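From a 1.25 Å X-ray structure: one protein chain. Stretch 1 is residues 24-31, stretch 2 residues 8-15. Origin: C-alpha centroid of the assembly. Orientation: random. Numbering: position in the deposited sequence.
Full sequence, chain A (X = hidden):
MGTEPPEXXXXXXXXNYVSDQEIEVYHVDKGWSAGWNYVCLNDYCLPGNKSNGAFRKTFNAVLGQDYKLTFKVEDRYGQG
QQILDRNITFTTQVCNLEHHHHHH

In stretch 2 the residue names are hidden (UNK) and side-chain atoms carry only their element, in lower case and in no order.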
ATOM      1  N   GLU A  24     -17.276   8.870 -16.224  1.00 13.17           N
ATOM      2  CA  GLU A  24     -17.183   9.678 -15.008  1.00 13.94           C
ATOM      3  C   GLU A  24     -17.336   8.687 -13.860  1.00 13.79           C
ATOM      4  O   GLU A  24     -18.339   8.014 -13.745  1.00 14.31           O
ATOM      5  CB  GLU A  24     -18.310  10.703 -14.985  1.00 14.99           C
ATOM      6  CG  GLU A  24     -18.300  11.521 -13.668  1.00 14.09           C
ATOM      7  CD  GLU A  24     -19.370  12.558 -13.584  1.00 19.15           C
ATOM      8  OE1 GLU A  24     -20.536  12.185 -13.608  1.00 23.50           O
ATOM      9  OE2 GLU A  24     -19.061  13.716 -13.416  1.00 21.80           O
ATOM     10  N   VAL A  25     -16.386   8.714 -12.975  1.00 12.41           N
ATOM     11  CA  VAL A  25     -16.388   7.890 -11.753  1.00 11.53           C
ATOM     12  C   VAL A  25     -16.809   8.784 -10.628  1.00 11.07           C
ATOM     13  O   VAL A  25     -16.388   9.937 -10.542  1.00 11.75           O
ATOM     14  CB  VAL A  25     -15.007   7.283 -11.497  1.00 12.33           C
ATOM     15  CG1 VAL A  25     -14.983   6.488 -10.218  1.00 13.20           C
ATOM     16  CG2 VAL A  25     -14.544   6.432 -12.709  1.00 13.37           C
ATOM     17  N   TYR A  26     -17.686   8.331  -9.763  1.00 11.75           N
ATOM     18  CA  TYR A  26     -18.130   9.155  -8.650  1.00 11.47           C
ATOM     19  C   TYR A  26     -18.443   8.342  -7.409  1.00 11.63           C
ATOM     20  O   TYR A  26     -18.664   7.156  -7.417  1.00 11.93           O
ATOM     21  CB  TYR A  26     -19.352   9.970  -9.047  1.00 11.88           C
ATOM     22  CG  TYR A  26     -20.620   9.152  -9.304  1.00 12.15           C
ATOM     23  CD1 TYR A  26     -21.467   8.799  -8.272  1.00 13.66           C
ATOM     24  CD2 TYR A  26     -20.998   8.777 -10.600  1.00 13.47           C
ATOM     25  CE1 TYR A  26     -22.626   8.070  -8.502  1.00 14.21           C
ATOM     26  CE2 TYR A  26     -22.143   8.070 -10.813  1.00 15.62           C
ATOM     27  CZ  TYR A  26     -22.954   7.697  -9.792  1.00 15.58           C
ATOM     28  OH  TYR A  26     -24.136   6.993 -10.047  1.00 16.63           O
ATOM     29  N   HIS A  27     -18.413   9.064  -6.280  1.00 11.44           N
ATOM     30  CA  HIS A  27     -18.894   8.569  -5.027  1.00 11.76           C
ATOM     31  C   HIS A  27     -19.800   9.646  -4.397  1.00 11.10           C
ATOM     32  O   HIS A  27     -19.368  10.765  -4.151  1.00 11.61           O
ATOM     33  CB  HIS A  27     -17.807   8.201  -4.024  1.00 10.74           C
ATOM     34  CG  HIS A  27     -18.264   7.210  -2.986  1.00 10.28           C
ATOM     35  ND1 HIS A  27     -19.341   7.450  -2.151  1.00 11.46           N
ATOM     36  CD2 HIS A  27     -17.891   5.918  -2.762  1.00 12.41           C
ATOM     37  CE1 HIS A  27     -19.561   6.354  -1.416  1.00 12.06           C
ATOM     38  NE2 HIS A  27     -18.688   5.403  -1.760  1.00 12.59           N
ATOM     39  N   VAL A  28     -21.045   9.296  -4.128  1.00 11.67           N
ATOM     40  CA  VAL A  28     -21.963  10.160  -3.409  1.00 12.32           C
ATOM     41  C   VAL A  28     -21.370  10.514  -2.036  1.00 11.43           C
ATOM     42  O   VAL A  28     -20.743   9.709  -1.367  1.00 12.22           O
ATOM     43  CB  VAL A  28     -23.341   9.468  -3.255  1.00 14.30           C
ATOM     44  CG1 VAL A  28     -24.307  10.283  -2.391  1.00 17.27           C
ATOM     45  CG2 VAL A  28     -23.939   9.295  -4.633  1.00 14.62           C
ATOM     46  N   ASP A  29     -21.565  11.767  -1.618  1.00 12.16           N
ATOM     47  CA  ASP A  29     -21.070  12.223  -0.287  1.00 13.78           C
ATOM     48  C   ASP A  29     -21.708  11.425   0.832  1.00 14.33           C
ATOM     49  O   ASP A  29     -22.933  11.431   0.955  1.00 17.25           O
ATOM     50  CB  ASP A  29     -21.426  13.708  -0.171  1.00 14.24           C
ATOM     51  CG  ASP A  29     -20.870  14.339   1.054  1.00 15.27           C
ATOM     52  OD1 ASP A  29     -20.009  13.720   1.714  1.00 15.13           O
ATOM     53  OD2 ASP A  29     -21.272  15.491   1.295  1.00 15.26           O
ATOM     54  N   LYS A  30     -20.917  10.816   1.695  1.00 13.62           N
ATOM     55  CA  LYS A  30     -21.390  10.077   2.893  1.00 14.47           C
ATOM     56  C   LYS A  30     -20.950  10.758   4.178  1.00 16.06           C
ATOM     57  O   LYS A  30     -21.060  10.191   5.269  1.00 19.34           O
ATOM     58  CB  LYS A  30     -20.849   8.659   2.887  1.00 16.35           C
ATOM     59  CG  LYS A  30     -21.232   7.830   1.671  1.00 20.28           C
ATOM     60  CD  LYS A  30     -22.664   7.915   1.337  1.00 22.37           C
ATOM     61  CE  LYS A  30     -23.535   7.388   2.406  1.00 28.41           C
ATOM     62  NZ  LYS A  30     -24.894   7.012   1.874  1.00 32.26           N
ATOM     63  N   GLY A  31     -20.452  11.985   4.077  1.00 13.92           N
ATOM     64  CA  GLY A  31     -20.285  12.796   5.288  1.00 15.14           C
ATOM     65  C   GLY A  31     -18.900  12.971   5.800  1.00 14.09           C
ATOM     66  O   GLY A  31     -18.685  13.627   6.811  1.00 16.37           O
ATOM     67  N   UNK A   8     -28.476  -0.878 -11.472  1.00 23.78           N
ATOM     68  CA  UNK A   8     -27.077  -0.562 -11.749  1.00 22.36           C
ATOM     69  C   UNK A   8     -26.681   0.866 -11.348  1.00 22.26           C
ATOM     70  O   UNK A   8     -25.481   1.104 -11.271  1.00 23.47           O
ATOM     71  c   UNK A   8     -26.795  -0.859 -13.209  1.00 25.22           C
ATOM     72  c   UNK A   8     -27.780  -0.173 -14.134  1.00 29.14           C
ATOM     73  o   UNK A   8     -29.005  -0.436 -14.078  1.00 35.28           O
ATOM     74  n   UNK A   8     -27.277   0.722 -14.987  1.00 31.84           N
ATOM     75  N   UNK A   9     -27.668   1.745 -11.108  1.00 22.13           N
ATOM     76  CA  UNK A   9     -27.458   3.130 -10.672  1.00 22.52           C
ATOM     77  C   UNK A   9     -27.682   3.386  -9.209  1.00 21.65           C
ATOM     78  O   UNK A   9     -27.546   4.498  -8.750  1.00 22.00           O
ATOM     79  s   UNK A   9     -27.846   4.162 -13.155  1.00 28.77           S
ATOM     80  c   UNK A   9     -28.357   4.050 -11.480  1.00 23.01           C
ATOM     81  N   UNK A  10     -28.048   2.392  -8.414  1.00 21.74           N
ATOM     82  CA  UNK A  10     -28.365   2.596  -7.018  1.00 22.66           C
ATOM     83  C   UNK A  10     -27.179   2.908  -6.104  1.00 20.97           C
ATOM     84  O   UNK A  10     -27.289   3.648  -5.107  1.00 23.32           O
ATOM     85  c   UNK A  10     -30.552   1.358  -7.080  1.00 25.43           C
ATOM     86  n   UNK A  10     -32.530   0.131  -7.466  1.00 29.07           N
ATOM     87  c   UNK A  10     -29.124   1.356  -6.518  1.00 23.39           C
ATOM     88  c   UNK A  10     -31.360   0.160  -6.807  1.00 27.19           C
ATOM     89  o   UNK A  10     -30.949  -0.785  -6.108  1.00 29.83           O
ATOM     90  N   UNK A  11     -26.081   2.259  -6.360  1.00 21.08           N
ATOM     91  CA  UNK A  11     -24.955   2.331  -5.469  1.00 19.02           C
ATOM     92  C   UNK A  11     -24.336   3.707  -5.468  1.00 16.38           C
ATOM     93  O   UNK A  11     -24.267   4.382  -6.472  1.00 16.27           O
ATOM     94  o   UNK A  11     -25.227  -0.493  -4.891  1.00 30.41           O
ATOM     95  o   UNK A  11     -23.353  -0.971  -5.898  1.00 29.97           O
ATOM     96  c   UNK A  11     -24.192  -0.155  -5.523  1.00 25.37           C
ATOM     97  c   UNK A  11     -23.872   1.306  -5.896  1.00 19.95           C
ATOM     98  N   UNK A  12     -23.952   4.089  -4.277  1.00 15.23           N
ATOM     99  CA  UNK A  12     -23.277   5.369  -4.054  1.00 14.83           C
ATOM    100  C   UNK A  12     -21.916   5.484  -4.712  1.00 12.86           C
ATOM    101  O   UNK A  12     -21.502   6.596  -4.998  1.00 12.93           O
ATOM    102  c   UNK A  12     -24.418   5.910  -1.834  1.00 18.96           C
ATOM    103  o   UNK A  12     -25.323   6.510  -2.444  1.00 22.89           O
ATOM    104  o   UNK A  12     -24.409   5.645  -0.625  1.00 21.46           O
ATOM    105  c   UNK A  12     -23.120   5.561  -2.561  1.00 15.74           C
ATOM    106  N   UNK A  13     -21.244   4.387  -4.963  1.00 12.36           N
ATOM    107  CA  UNK A  13     -19.949   4.319  -5.615  1.00 11.89           C
ATOM    108  C   UNK A  13     -20.200   3.783  -7.006  1.00 11.85           C
ATOM    109  O   UNK A  13     -20.595   2.622  -7.150  1.00 12.27           O
ATOM    110  c   UNK A  13     -15.474   2.246  -5.045  1.00 13.40           C
ATOM    111  c   UNK A  13     -19.057   3.367  -4.810  1.00 12.39           C
ATOM    112  c   UNK A  13     -17.610   3.347  -5.218  1.00 11.75           C
ATOM    113  c   UNK A  13     -15.704   4.201  -6.415  1.00 11.45           C
ATOM    114  c   UNK A  13     -16.787   2.340  -4.728  1.00 12.66           C
ATOM    115  c   UNK A  13     -14.934   3.189  -5.891  1.00 12.71           C
ATOM    116  c   UNK A  13     -17.041   4.262  -6.102  1.00 11.57           C
ATOM    117  N   UNK A  14     -20.088   4.611  -8.034  1.00 12.11           N
ATOM    118  CA  UNK A  14     -20.575   4.183  -9.335  1.00 12.60           C
ATOM    119  C   UNK A  14     -19.932   5.024 -10.445  1.00 11.56           C
ATOM    120  O   UNK A  14     -18.960   5.734 -10.247  1.00 12.38           O
ATOM    121  c   UNK A  14     -22.108   4.292  -9.285  1.00 13.61           C
ATOM    122  o   UNK A  14     -23.988   2.895  -9.452  1.00 21.92           O
ATOM    123  n   UNK A  14     -22.360   2.682 -10.993  1.00 14.26           N
ATOM    124  c   UNK A  14     -22.855   3.223  -9.974  1.00 16.11           C
ATOM    125  N   UNK A  15     -20.464   4.844 -11.647  1.00 13.51           N
ATOM    126  CA  UNK A  15     -19.992   5.584 -12.824  1.00 13.64           C
ATOM    127  C   UNK A  15     -21.116   5.954 -13.740  1.00 14.97           C
ATOM    128  O   UNK A  15     -22.178   5.340 -13.744  1.00 14.09           O
ATOM    129  c   UNK A  15     -20.471   2.652 -16.305  1.00 15.66           C
ATOM    130  c   UNK A  15     -18.931   4.817 -13.590  1.00 14.77           C
ATOM    131  c   UNK A  15     -20.177   1.321 -14.369  1.00 15.33           C
ATOM    132  c   UNK A  15     -19.630   2.424 -13.695  1.00 15.07           C
ATOM    133  c   UNK A  15     -19.908   3.745 -15.650  1.00 15.34           C
ATOM    134  c   UNK A  15     -19.484   3.633 -14.309  1.00 13.65           C
ATOM    135  c   UNK A  15     -20.556   1.422 -15.711  1.00 15.21           C
TER
HETATM  136  O   HOH W   1     -25.572   6.199  -7.946  1.00 22.09           O

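Position 8 carries four side-chain atoms, two carbons followed by one oxygen and one nitrogen on the second carbon. This is a short chain ending in an amide, and none of it comes within reach of stretch 1. The residue is Asn8, its amide nitrogen hydrogen-bonded elsewhere in the structure.

At position 9 the side chain is one carbon and one sulfur, which identifies Cys9. The sulfur is bonded covalently to a group elsewhere in the structure, and the backbone matters more here: the oxygen of water 1 lies 2.7 Å from Cys9 O and 2.7 Å from Tyr26 OH.

Position 10 has three carbons in a row, the third bearing one oxygen and one nitrogen. The CA-to-CB bond points away from stretch 1 and the side chain makes no contact with it; this longer amide is Gln10.

Two carbons, the second bearing two oxygens, make position 11 a short carboxylate, Asp11. The end of its side chain leads away from stretch 1, but Asp11 O also lies 2.7 Å from the oxygen of water 1, so the water sits between this loop and the tyrosine hydroxyl.

Position 12 shows the same pattern, two carbons and two oxygens, but this carboxylate lies against stretch 1, with one oxygen 2.9 Å from Lys30 NZ. It is Asp12, and the contact is a salt bridge between Asp12 OD2 and Lys30 NZ. The backbone contributes as well: Val28 N donates to Asp12 O at 2.9 Å, while His27 CA approaches the same oxygen, Asp12 O, at 3.3 Å in a CA-H...O contact.

At position 13 one carbon leads to a ring of six carbons with no heteroatom, and the CB lies 3.5 Å from His27 CD2. The residue is Phe13. Its ring and that of His27 are near parallel, with planes at 28°, but slid apart so that they barely overlap, their centroids separated by 5.3 Å.

Position 14 has two carbons, the second carrying one oxygen and one nitrogen, and its CB is 3.5 Å from Tyr26 OH. This is Asn14. Its main chain forms a reciprocal pair with Tyr26: Asn14 N donates to Tyr26 O at 3.0 Å, and Tyr26 N donates to Asn14 O at 2.9 Å.

Position 15 again has one carbon and a six-carbon ring, and its CB is 4.4 Å from Val25 CA. It is Phe15, whose CA makes a CA-H...O contact of 3.1 Å with Glu24 O.

The contact is chiefly an antiparallel strand pairing. Hydrogen bonds join Tyr26 to Asn14, flanked by the non-hydrogen-bonded pairs Val25 with Phe15 and His27 with Phe13. Alternation puts the side chains of these flanking pairs on one face of the sheet and those of Tyr26 and Asn14 on the other. Beyond the paired strands, Asp12 extends the attachment through its carbonyl to Val28 and through its carboxylate to Lys30.

Stretch 2 (8-15) NCQDDFNF
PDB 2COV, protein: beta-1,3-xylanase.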